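Local coordinates for protein ORF48 (Lactococcus phage TP901-1, PDB 3UH8) that is a structural protein of the phage baseplate, of which this N-terminal immunoglobulin-like domain probably helps to build the host-adhesion device, at residues 33-38 with 76-81; 49-54 with 99-104; 95-100 with 114-119. All blocks are in the same frame, centred on the assembly; numbering follows the deposited sequence.

Contact 1 (33-38 with 76-81); sequences VAQIVE and NGTLKY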
loop_
_atom_site.group_PDB
_atom_site.type_symbol
_atom_site.label_atom_id
_atom_site.label_comp_id
_atom_site.label_asym_id
_atom_site.label_seq_id
_atom_site.Cartn_x
_atom_site.Cartn_y
_atom_site.Cartn_z
ATOM N N VAL A 33 -5.484 -4.572 3.017
ATOM C CA VAL A 33 -6.285 -3.598 3.754
ATOM C C VAL A 33 -5.309 -2.927 4.721
ATOM O O VAL A 33 -4.704 -3.606 5.550
ATOM C CB VAL A 33 -7.515 -4.233 4.461
ATOM C CG1 VAL A 33 -8.378 -3.164 5.129
ATOM C CG2 VAL A 33 -8.353 -5.051 3.479
ATOM N N ALA A 34 -5.086 -1.620 4.556
ATOM C CA ALA A 34 -4.118 -0.919 5.397
ATOM C C ALA A 34 -4.686 0.218 6.234
ATOM O O ALA A 34 -5.437 1.049 5.724
ATOM C CB ALA A 34 -2.942 -0.432 4.561
ATOM N N GLN A 35 -4.309 0.249 7.526
ATOM C CA GLN A 35 -4.674 1.309 8.468
ATOM C C GLN A 35 -3.487 2.288 8.504
ATOM O O GLN A 35 -2.391 1.902 8.911
ATOM C CB GLN A 35 -4.977 0.723 9.869
ATOM C CG GLN A 35 -5.098 1.780 10.967
ATOM C CD GLN A 35 -6.522 2.123 11.293
ATOM O OE1 GLN A 35 -7.207 1.389 12.012
ATOM N NE2 GLN A 35 -6.986 3.266 10.810
ATOM N N ILE A 36 -3.674 3.515 7.993
ATOM C CA ILE A 36 -2.636 4.539 7.980
ATOM C C ILE A 36 -2.547 5.162 9.375
ATOM O O ILE A 36 -3.558 5.490 9.998
ATOM C CB ILE A 36 -2.808 5.557 6.828
ATOM C CG1 ILE A 36 -3.097 4.857 5.470
ATOM C CG2 ILE A 36 -1.618 6.492 6.709
ATOM C CD1 ILE A 36 -2.106 3.678 4.985
ATOM N N VAL A 37 -1.321 5.226 9.869
ATOM C CA VAL A 37 -1.016 5.695 11.206
ATOM C C VAL A 37 0.092 6.750 11.211
ATOM O O VAL A 37 1.030 6.685 10.418
ATOM C CB VAL A 37 -0.784 4.469 12.141
ATOM C CG1 VAL A 37 0.490 4.572 12.969
ATOM C CG2 VAL A 37 -1.998 4.217 13.028
ATOM N N GLU A 38 -0.059 7.747 12.088
ATOM C CA GLU A 38 0.914 8.811 12.311
ATOM C C GLU A 38 1.044 8.927 13.826
ATOM O O GLU A 38 0.083 9.315 14.497
ATOM C CB GLU A 38 0.478 10.136 11.655
ATOM C CG GLU A 38 1.602 11.155 11.576
ATOM C CD GLU A 38 1.452 12.212 10.500
ATOM O OE1 GLU A 38 2.240 12.183 9.528
ATOM O OE2 GLU A 38 0.565 13.085 10.641
ATOM N N ASN A 76 -11.144 7.777 8.288
ATOM C CA ASN A 76 -10.736 6.744 9.249
ATOM C C ASN A 76 -9.296 6.247 9.034
ATOM O O ASN A 76 -8.807 5.411 9.800
ATOM C CB ASN A 76 -11.734 5.584 9.262
ATOM C CG ASN A 76 -13.035 5.913 9.952
ATOM O OD1 ASN A 76 -13.103 6.044 11.170
ATOM N ND2 ASN A 76 -14.108 6.022 9.192
ATOM N N GLY A 77 -8.639 6.781 8.005
ATOM C CA GLY A 77 -7.267 6.448 7.648
ATOM C C GLY A 77 -7.067 5.039 7.131
ATOM O O GLY A 77 -6.026 4.434 7.397
ATOM N N THR A 78 -8.056 4.504 6.389
ATOM C CA THR A 78 -7.969 3.152 5.832
ATOM C C THR A 78 -7.986 3.132 4.315
ATOM O O THR A 78 -8.541 4.033 3.682
ATOM C CB THR A 78 -9.039 2.212 6.406
ATOM O OG1 THR A 78 -10.338 2.667 6.035
ATOM C CG2 THR A 78 -8.930 2.034 7.906
ATOM N N LEU A 79 -7.379 2.089 3.735
ATOM C CA LEU A 79 -7.338 1.871 2.293
ATOM C C LEU A 79 -7.377 0.384 1.950
ATOM O O LEU A 79 -6.943 -0.452 2.748
ATOM C CB LEU A 79 -6.139 2.585 1.621
ATOM C CG LEU A 79 -4.708 2.156 1.996
ATOM C CD1 LEU A 79 -4.242 0.979 1.152
ATOM C CD2 LEU A 79 -3.745 3.298 1.792
ATOM N N LYS A 80 -7.865 0.069 0.749
ATOM C CA LYS A 80 -7.928 -1.290 0.236
ATOM C C LYS A 80 -7.278 -1.305 -1.144
ATOM O O LYS A 80 -7.805 -0.697 -2.078
ATOM C CB LYS A 80 -9.385 -1.792 0.191
ATOM C CG LYS A 80 -9.533 -3.237 -0.272
ATOM C CD LYS A 80 -10.991 -3.646 -0.345
ATOM C CE LYS A 80 -11.152 -5.032 -0.909
ATOM N NZ LYS A 80 -12.564 -5.486 -0.850
ATOM N N TYR A 81 -6.110 -1.956 -1.258
ATOM C CA TYR A 81 -5.396 -2.071 -2.528
ATOM C C TYR A 81 -5.503 -3.501 -3.059
ATOM O O TYR A 81 -5.105 -4.432 -2.366
ATOM C CB TYR A 81 -3.914 -1.623 -2.405
ATOM C CG TYR A 81 -3.054 -2.096 -3.561
ATOM C CD1 TYR A 81 -3.155 -1.514 -4.819
ATOM C CD2 TYR A 81 -2.187 -3.178 -3.409
ATOM C CE1 TYR A 81 -2.408 -1.984 -5.898
ATOM C CE2 TYR A 81 -1.431 -3.654 -4.480
ATOM C CZ TYR A 81 -1.554 -3.061 -5.725
ATOM O OH TYR A 81 -0.808 -3.531 -6.776
#
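Leu79 meets both Ala34 and Ile36 with its two methyls and carries the apolar side of this antiparallel pairing. Its CG lies between the backbone N and the carbonyl carbon (chi1 64°), and the two methyls part from there. CD1 meets Ala34 CB at 3.9 Å. CD2 meets Ile36 CD1 at 3.6 Å, with the two side chains at a slant to each other. Three backbone bonds hold the strands in register. Ala34 and Leu79 bond to each other through both N and O. Ile36 N donates to Gly77 O, 2.6 Å away.

Val33, Gln35, Thr78 and Lys80 lie on the other face. The chain of Gln35 bends at chi2 (100°). Its NE2 ends 3.0 Å from Asn76 O and 3.7 Å from Thr78 CG2. Asn76 itself turns ND2 to Asp73.

Gly77 has positive phi (68°) and forms a G1 beta bulge with Thr78, both opposite Asp73.

The strand 30-38 lies between 78-82 and the parallel strand 2-9, where Val33 and Gln35 make backbone bonds. On its other side, 78-82 pairs with 65-73. Ile36 and Leu79 rest on Phe100 of strand 92-103, so their face turns into the core of the all-beta domain.

Contact 2 (49-54 with 99-104); sequences QPFFCL and SFRKQE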
loop_
_atom_site.group_PDB
_atom_site.type_symbol
_atom_site.label_atom_id
_atom_site.label_comp_id
_atom_site.label_asym_id
_atom_site.label_seq_id
_atom_site.Cartn_x
_atom_site.Cartn_y
_atom_site.Cartn_z
ATOM N N GLN A 49 -5.211 11.415 -2.566
ATOM C CA GLN A 49 -5.382 10.141 -3.253
ATOM C C GLN A 49 -4.214 9.195 -2.933
ATOM O O GLN A 49 -3.060 9.557 -3.178
ATOM C CB GLN A 49 -5.513 10.392 -4.768
ATOM C CG GLN A 49 -5.454 9.159 -5.674
ATOM C CD GLN A 49 -6.640 8.248 -5.534
ATOM O OE1 GLN A 49 -7.782 8.689 -5.369
ATOM N NE2 GLN A 49 -6.389 6.950 -5.609
ATOM N N PRO A 50 -4.484 7.988 -2.381
ATOM C CA PRO A 50 -3.379 7.060 -2.091
ATOM C C PRO A 50 -2.871 6.333 -3.332
ATOM O O PRO A 50 -3.649 5.997 -4.226
ATOM C CB PRO A 50 -3.970 6.092 -1.063
ATOM C CG PRO A 50 -5.442 6.209 -1.194
ATOM C CD PRO A 50 -5.793 7.405 -2.024
ATOM N N PHE A 51 -1.556 6.101 -3.380
ATOM C CA PHE A 51 -0.895 5.418 -4.486
ATOM C C PHE A 51 -0.033 4.273 -3.990
ATOM O O PHE A 51 0.718 4.436 -3.027
ATOM C CB PHE A 51 -0.046 6.405 -5.303
ATOM C CG PHE A 51 -0.830 7.234 -6.290
ATOM C CD1 PHE A 51 -0.975 6.820 -7.608
ATOM C CD2 PHE A 51 -1.425 8.427 -5.904
ATOM C CE1 PHE A 51 -1.703 7.588 -8.522
ATOM C CE2 PHE A 51 -2.140 9.200 -6.823
ATOM C CZ PHE A 51 -2.284 8.769 -8.122
ATOM N N PHE A 52 -0.146 3.113 -4.647
ATOM C CA PHE A 52 0.658 1.941 -4.321
ATOM C C PHE A 52 1.955 2.046 -5.114
ATOM O O PHE A 52 1.932 1.983 -6.346
ATOM C CB PHE A 52 -0.101 0.636 -4.639
ATOM C CG PHE A 52 0.731 -0.620 -4.510
ATOM C CD1 PHE A 52 0.968 -1.193 -3.265
ATOM C CD2 PHE A 52 1.286 -1.226 -5.630
ATOM C CE1 PHE A 52 1.741 -2.350 -3.146
ATOM C CE2 PHE A 52 2.050 -2.390 -5.510
ATOM C CZ PHE A 52 2.275 -2.944 -4.270
ATOM N N CYS A 53 3.076 2.242 -4.409
ATOM C CA CYS A 53 4.385 2.363 -5.041
ATOM C C CYS A 53 5.228 1.129 -4.745
ATOM O O CYS A 53 5.759 0.990 -3.642
ATOM C CB CYS A 53 5.084 3.653 -4.615
ATOM S SG CYS A 53 4.146 5.163 -4.962
ATOM N N LEU A 54 5.295 0.205 -5.718
ATOM C CA LEU A 54 6.091 -1.014 -5.603
ATOM C C LEU A 54 7.521 -0.666 -5.960
ATOM O O LEU A 54 7.768 -0.027 -6.993
ATOM C CB LEU A 54 5.554 -2.154 -6.496
ATOM C CG LEU A 54 6.421 -3.431 -6.610
ATOM C CD1 LEU A 54 6.413 -4.255 -5.320
ATOM C CD2 LEU A 54 5.989 -4.276 -7.776
ATOM N N SER A 99 1.948 6.360 -1.106
ATOM C CA SER A 99 2.155 7.792 -1.309
ATOM C C SER A 99 0.796 8.478 -1.479
ATOM O O SER A 99 -0.039 8.004 -2.250
ATOM C CB SER A 99 3.042 8.027 -2.527
ATOM O OG SER A 99 3.100 9.395 -2.894
ATOM N N PHE A 100 0.574 9.579 -0.744
ATOM C CA PHE A 100 -0.684 10.329 -0.759
ATOM C C PHE A 100 -0.487 11.620 -1.524
ATOM O O PHE A 100 0.385 12.421 -1.177
ATOM C CB PHE A 100 -1.204 10.545 0.672
ATOM C CG PHE A 100 -1.416 9.245 1.420
ATOM C CD1 PHE A 100 -0.359 8.615 2.068
ATOM C CD2 PHE A 100 -2.661 8.628 1.436
ATOM C CE1 PHE A 100 -0.548 7.401 2.730
ATOM C CE2 PHE A 100 -2.851 7.416 2.107
ATOM C CZ PHE A 100 -1.789 6.806 2.738
ATOM N N ARG A 101 -1.241 11.776 -2.629
ATOM C CA ARG A 101 -1.070 12.887 -3.564
ATOM C C ARG A 101 -2.326 13.690 -3.892
ATOM O O ARG A 101 -3.444 13.182 -3.802
ATOM C CB ARG A 101 -0.420 12.374 -4.873
ATOM C CG ARG A 101 0.658 11.314 -4.649
ATOM C CD ARG A 101 1.364 10.832 -5.892
ATOM N NE ARG A 101 2.409 9.879 -5.524
ATOM C CZ ARG A 101 3.154 9.193 -6.385
ATOM N NH1 ARG A 101 2.973 9.343 -7.691
ATOM N NH2 ARG A 101 4.079 8.350 -5.947
ATOM N N LYS A 102 -2.120 14.956 -4.308
ATOM C CA LYS A 102 -3.171 15.867 -4.766
ATOM C C LYS A 102 -2.788 16.474 -6.126
ATOM O O LYS A 102 -1.600 16.679 -6.396
ATOM C CB LYS A 102 -3.531 16.915 -3.689
ATOM C CG LYS A 102 -3.024 18.334 -3.907
ATOM C CD LYS A 102 -2.715 18.993 -2.583
ATOM C CE LYS A 102 -3.439 20.295 -2.395
ATOM N NZ LYS A 102 -2.932 21.016 -1.200
ATOM N N GLN A 103 -3.787 16.755 -6.972
ATOM C CA GLN A 103 -3.593 17.286 -8.312
ATOM C C GLN A 103 -3.567 18.788 -8.419
ATOM O O GLN A 103 -4.453 19.485 -7.915
ATOM C CB GLN A 103 -4.604 16.694 -9.269
ATOM C CG GLN A 103 -4.008 15.599 -10.097
ATOM C CD GLN A 103 -4.844 15.337 -11.307
ATOM O OE1 GLN A 103 -6.061 15.191 -11.222
ATOM N NE2 GLN A 103 -4.217 15.300 -12.470
ATOM N N GLU A 104 -2.515 19.279 -9.089
ATOM C CA GLU A 104 -2.251 20.702 -9.290
ATOM C C GLU A 104 -1.215 20.865 -10.412
ATOM O O GLU A 104 -0.088 20.389 -10.297
ATOM C CB GLU A 104 -1.713 21.250 -7.970
ATOM C CG GLU A 104 -1.811 22.733 -7.745
ATOM C CD GLU A 104 -1.414 23.023 -6.327
ATOM O OE1 GLU A 104 -0.190 22.991 -6.044
ATOM O OE2 GLU A 104 -2.337 23.127 -5.484
#
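Phe51 and Arg101 carry the contact on one face of the sheet, their side chains crossing at about a right angle. Phe51 CD2 touches Arg101 CD at 3.7 Å, and CG of the arginine lies almost as near. The guanidinium is tilted only 22° from the ring plane. Arg101 CZ stands 4.9 Å from the centroid of the Phe51 ring, an off-centre cation-pi contact. Cys53 SG is 3.3 Å from Arg101 NH2. On the opposite face, Pro50 CB packs on Phe100 CE2 at 3.6 Å.

Behind these side chains are four antiparallel backbone bonds. They pair strand 49-54 with the later part of strand 92-103 in the immunoglobulin-like domain. Gln49 and Arg101 exchange two, and Phe51 and Ser99 two more. The Phe51 N to Ser99 O bond is short, 2.7 Å, but bent, with 134° at the hydrogen. The same Ser99 O lies at the edge of the Phe51 ring, near its plane.

The arginine chain is extended from CG to NE. Arg101 NE donates to Ser99 OG at 2.8 Å in an almost straight bond. That oxygen lies in the guanidinium plane. Ser99 OG is also bonded to Glu110. Trp108 meets the Phe51 ring edge-to-face and also touches Arg101.

The arginine is gripped through NE and NH2, which fixes the turn of its flat group against the phenyl ring. Two carboxylates lie around it: Glu66 forms a salt bridge with NH2, and Glu110 also touches the arginine side chain. Such surroundings would be expected to stabilise its positive charge. The contact thus combines a polar network on the arginine side with an apolar Pro50-Phe100 side.

Contact 3 (95-100 with 114-119); sequences EAYFSF and TRTFHY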
loop_
_atom_site.group_PDB
_atom_site.type_symbol
_atom_site.label_atom_id
_atom_site.label_comp_id
_atom_site.label_asym_id
_atom_site.label_seq_id
_atom_site.Cartn_x
_atom_site.Cartn_y
_atom_site.Cartn_z
ATOM N N GLU A 95 9.081 -5.216 -1.583
ATOM C CA GLU A 95 9.133 -3.994 -0.782
ATOM C C GLU A 95 8.298 -2.916 -1.470
ATOM O O GLU A 95 8.478 -2.669 -2.664
ATOM C CB GLU A 95 10.590 -3.537 -0.589
ATOM C CG GLU A 95 10.748 -2.311 0.302
ATOM C CD GLU A 95 12.158 -1.964 0.743
ATOM O OE1 GLU A 95 12.322 -0.907 1.395
ATOM O OE2 GLU A 95 13.094 -2.749 0.465
ATOM N N ALA A 96 7.369 -2.296 -0.719
ATOM C CA ALA A 96 6.474 -1.255 -1.236
ATOM C C ALA A 96 6.136 -0.192 -0.188
ATOM O O ALA A 96 6.471 -0.357 0.985
ATOM C CB ALA A 96 5.197 -1.888 -1.776
ATOM N N TYR A 97 5.477 0.903 -0.623
ATOM C CA TYR A 97 5.033 2.006 0.232
ATOM C C TYR A 97 3.813 2.725 -0.367
ATOM O O TYR A 97 3.578 2.639 -1.572
ATOM C CB TYR A 97 6.192 2.986 0.543
ATOM C CG TYR A 97 6.540 3.951 -0.571
ATOM C CD1 TYR A 97 6.016 5.241 -0.591
ATOM C CD2 TYR A 97 7.436 3.595 -1.577
ATOM C CE1 TYR A 97 6.343 6.140 -1.605
ATOM C CE2 TYR A 97 7.787 4.495 -2.585
ATOM C CZ TYR A 97 7.228 5.763 -2.600
ATOM O OH TYR A 97 7.539 6.660 -3.586
ATOM N N PHE A 98 3.052 3.445 0.477
ATOM C CA PHE A 98 1.890 4.212 0.035
ATOM C C PHE A 98 2.183 5.702 0.038
ATOM O O PHE A 98 2.630 6.238 1.050
ATOM C CB PHE A 98 0.640 3.887 0.867
ATOM C CG PHE A 98 0.084 2.508 0.613
ATOM C CD1 PHE A 98 -0.675 2.245 -0.524
ATOM C CD2 PHE A 98 0.332 1.468 1.493
ATOM C CE1 PHE A 98 -1.166 0.961 -0.773
ATOM C CE2 PHE A 98 -0.171 0.186 1.252
ATOM C CZ PHE A 98 -0.916 -0.059 0.118
ATOM N N SER A 99 1.948 6.360 -1.106
ATOM C CA SER A 99 2.155 7.792 -1.309
ATOM C C SER A 99 0.796 8.478 -1.479
ATOM O O SER A 99 -0.039 8.004 -2.250
ATOM C CB SER A 99 3.042 8.027 -2.527
ATOM O OG SER A 99 3.100 9.395 -2.894
ATOM N N PHE A 100 0.574 9.579 -0.744
ATOM C CA PHE A 100 -0.684 10.329 -0.759
ATOM C C PHE A 100 -0.487 11.620 -1.524
ATOM O O PHE A 100 0.385 12.421 -1.177
ATOM C CB PHE A 100 -1.204 10.545 0.672
ATOM C CG PHE A 100 -1.416 9.245 1.420
ATOM C CD1 PHE A 100 -0.359 8.615 2.068
ATOM C CD2 PHE A 100 -2.661 8.628 1.436
ATOM C CE1 PHE A 100 -0.548 7.401 2.730
ATOM C CE2 PHE A 100 -2.851 7.416 2.107
ATOM C CZ PHE A 100 -1.789 6.806 2.738
ATOM N N THR A 114 3.808 6.837 3.452
ATOM C CA THR A 114 4.066 5.878 4.523
ATOM C C THR A 114 5.522 5.445 4.380
ATOM O O THR A 114 6.158 5.694 3.349
ATOM C CB THR A 114 3.160 4.622 4.410
ATOM O OG1 THR A 114 3.513 3.863 3.249
ATOM C CG2 THR A 114 1.670 4.940 4.425
ATOM N N ARG A 115 6.034 4.759 5.390
ATOM C CA ARG A 115 7.381 4.224 5.329
ATOM C C ARG A 115 7.290 2.863 4.667
ATOM O O ARG A 115 6.200 2.281 4.640
ATOM C CB ARG A 115 7.982 4.166 6.724
ATOM C CG ARG A 115 8.353 5.572 7.184
ATOM C CD ARG A 115 8.787 5.649 8.627
ATOM N NE ARG A 115 9.781 4.629 8.956
ATOM C CZ ARG A 115 11.064 4.876 9.190
ATOM N NH1 ARG A 115 11.524 6.120 9.160
ATOM N NH2 ARG A 115 11.893 3.883 9.484
ATOM N N THR A 116 8.396 2.380 4.067
ATOM C CA THR A 116 8.390 1.091 3.369
ATOM C C THR A 116 8.014 -0.076 4.273
ATOM O O THR A 116 8.263 -0.050 5.479
ATOM C CB THR A 116 9.697 0.810 2.605
ATOM O OG1 THR A 116 10.779 0.653 3.523
ATOM C CG2 THR A 116 10.015 1.854 1.550
ATOM N N PHE A 117 7.379 -1.077 3.675
ATOM C CA PHE A 117 6.967 -2.310 4.321
ATOM C C PHE A 117 7.211 -3.436 3.337
ATOM O O PHE A 117 7.359 -3.193 2.133
ATOM C CB PHE A 117 5.489 -2.250 4.745
ATOM C CG PHE A 117 4.475 -2.303 3.624
ATOM C CD1 PHE A 117 4.094 -1.147 2.955
ATOM C CD2 PHE A 117 3.877 -3.504 3.260
ATOM C CE1 PHE A 117 3.159 -1.197 1.916
ATOM C CE2 PHE A 117 2.941 -3.552 2.223
ATOM C CZ PHE A 117 2.586 -2.398 1.560
ATOM N N HIS A 118 7.224 -4.666 3.838
ATOM C CA HIS A 118 7.437 -5.824 2.996
ATOM C C HIS A 118 6.243 -6.747 2.977
ATOM O O HIS A 118 5.509 -6.838 3.960
ATOM C CB HIS A 118 8.681 -6.591 3.445
ATOM C CG HIS A 118 9.971 -5.879 3.175
ATOM N ND1 HIS A 118 10.510 -4.996 4.094
ATOM C CD2 HIS A 118 10.811 -5.976 2.118
ATOM C CE1 HIS A 118 11.644 -4.570 3.560
ATOM N NE2 HIS A 118 11.868 -5.136 2.372
ATOM N N TYR A 119 6.064 -7.441 1.849
ATOM C CA TYR A 119 5.048 -8.466 1.648
ATOM C C TYR A 119 5.665 -9.605 0.845
ATOM O O TYR A 119 6.608 -9.382 0.081
ATOM C CB TYR A 119 3.752 -7.908 1.023
ATOM C CG TYR A 119 3.840 -7.503 -0.433
ATOM C CD1 TYR A 119 3.503 -8.394 -1.447
ATOM C CD2 TYR A 119 4.177 -6.201 -0.794
ATOM C CE1 TYR A 119 3.545 -8.015 -2.789
ATOM C CE2 TYR A 119 4.218 -5.809 -2.134
ATOM C CZ TYR A 119 3.899 -6.721 -3.128
ATOM O OH TYR A 119 3.956 -6.354 -4.446
#
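Ala96 and Phe117 form an antiparallel hydrogen-bonded pair through both N and O, and beyond it the strand 95-100 is met by the irregular segment 114-116. There Thr114 takes over the pairing with Phe98. Its N donates to Phe98 O at 2.7 Å. Its OG1, placed between the backbone N and the carbonyl carbon (chi1 68°), accepts from Phe98 N at 2.8 Å. A side-chain hydroxyl thus stands where a strand carbonyl would serve, and both backbone polar groups of Phe98 are satisfied across the break. Thr114 CG2 meets the edge of the Phe100 ring through CE1.

On the inner face, the rings of Phe98 and Phe117 are nearly parallel, their planes 12° apart, but slid so far that they barely overlap. Their closest approach is Phe98 CE2 to Phe117 CE1, 3.7 Å. Ala96 CB lies at the edge of the Tyr119 ring, 4.1 Å from CE2.

Glu95 leads the other face. Its extended chain passes over the imidazole of His118, with CG above the ring face at 4.1 Å from the centroid. Its two carboxylate oxygens have different partners. OE2 takes a weak bond from His118 NE2 at 3.3 Å, and OE1 lies 3.1 Å from Thr116 OG1.

The strand 92-103 sits between 112-122 and 49-54, which flanks it on its other side. Phe98 packs on Leu79 and Tyr81 of strand 78-82, and Phe117 on Ile6 and Leu8 of strand 2-9. Tyr119 OH bonds to Ala87 O in the helix 85-89. The Phe98-Phe117 face therefore looks into the core between the layers.

Contacts 2 and 3 use overlapping parts of strand 92-103, sharing Ser99 and Phe100. Their centres are about 12 Å apart. Cys53 N lies 2.9 Å from Tyr97 O, a probable hydrogen bond that continues the pairing of contact 2 toward contact 3. Contact 1 packs against both across the hydrophobic core. Ile36 CG1 reaches Phe100 CZ at 3.6 Å, and Leu79 CD1 reaches Phe98 CE1, also at 3.6 Å. Tyr81 of contact 1 stacks its ring with Phe52 of the 49-54 segment. Along the chain, contacts 1 and 2 interleave, while contact 3 follows contact 1. All three belong to the one immunoglobulin-like domain.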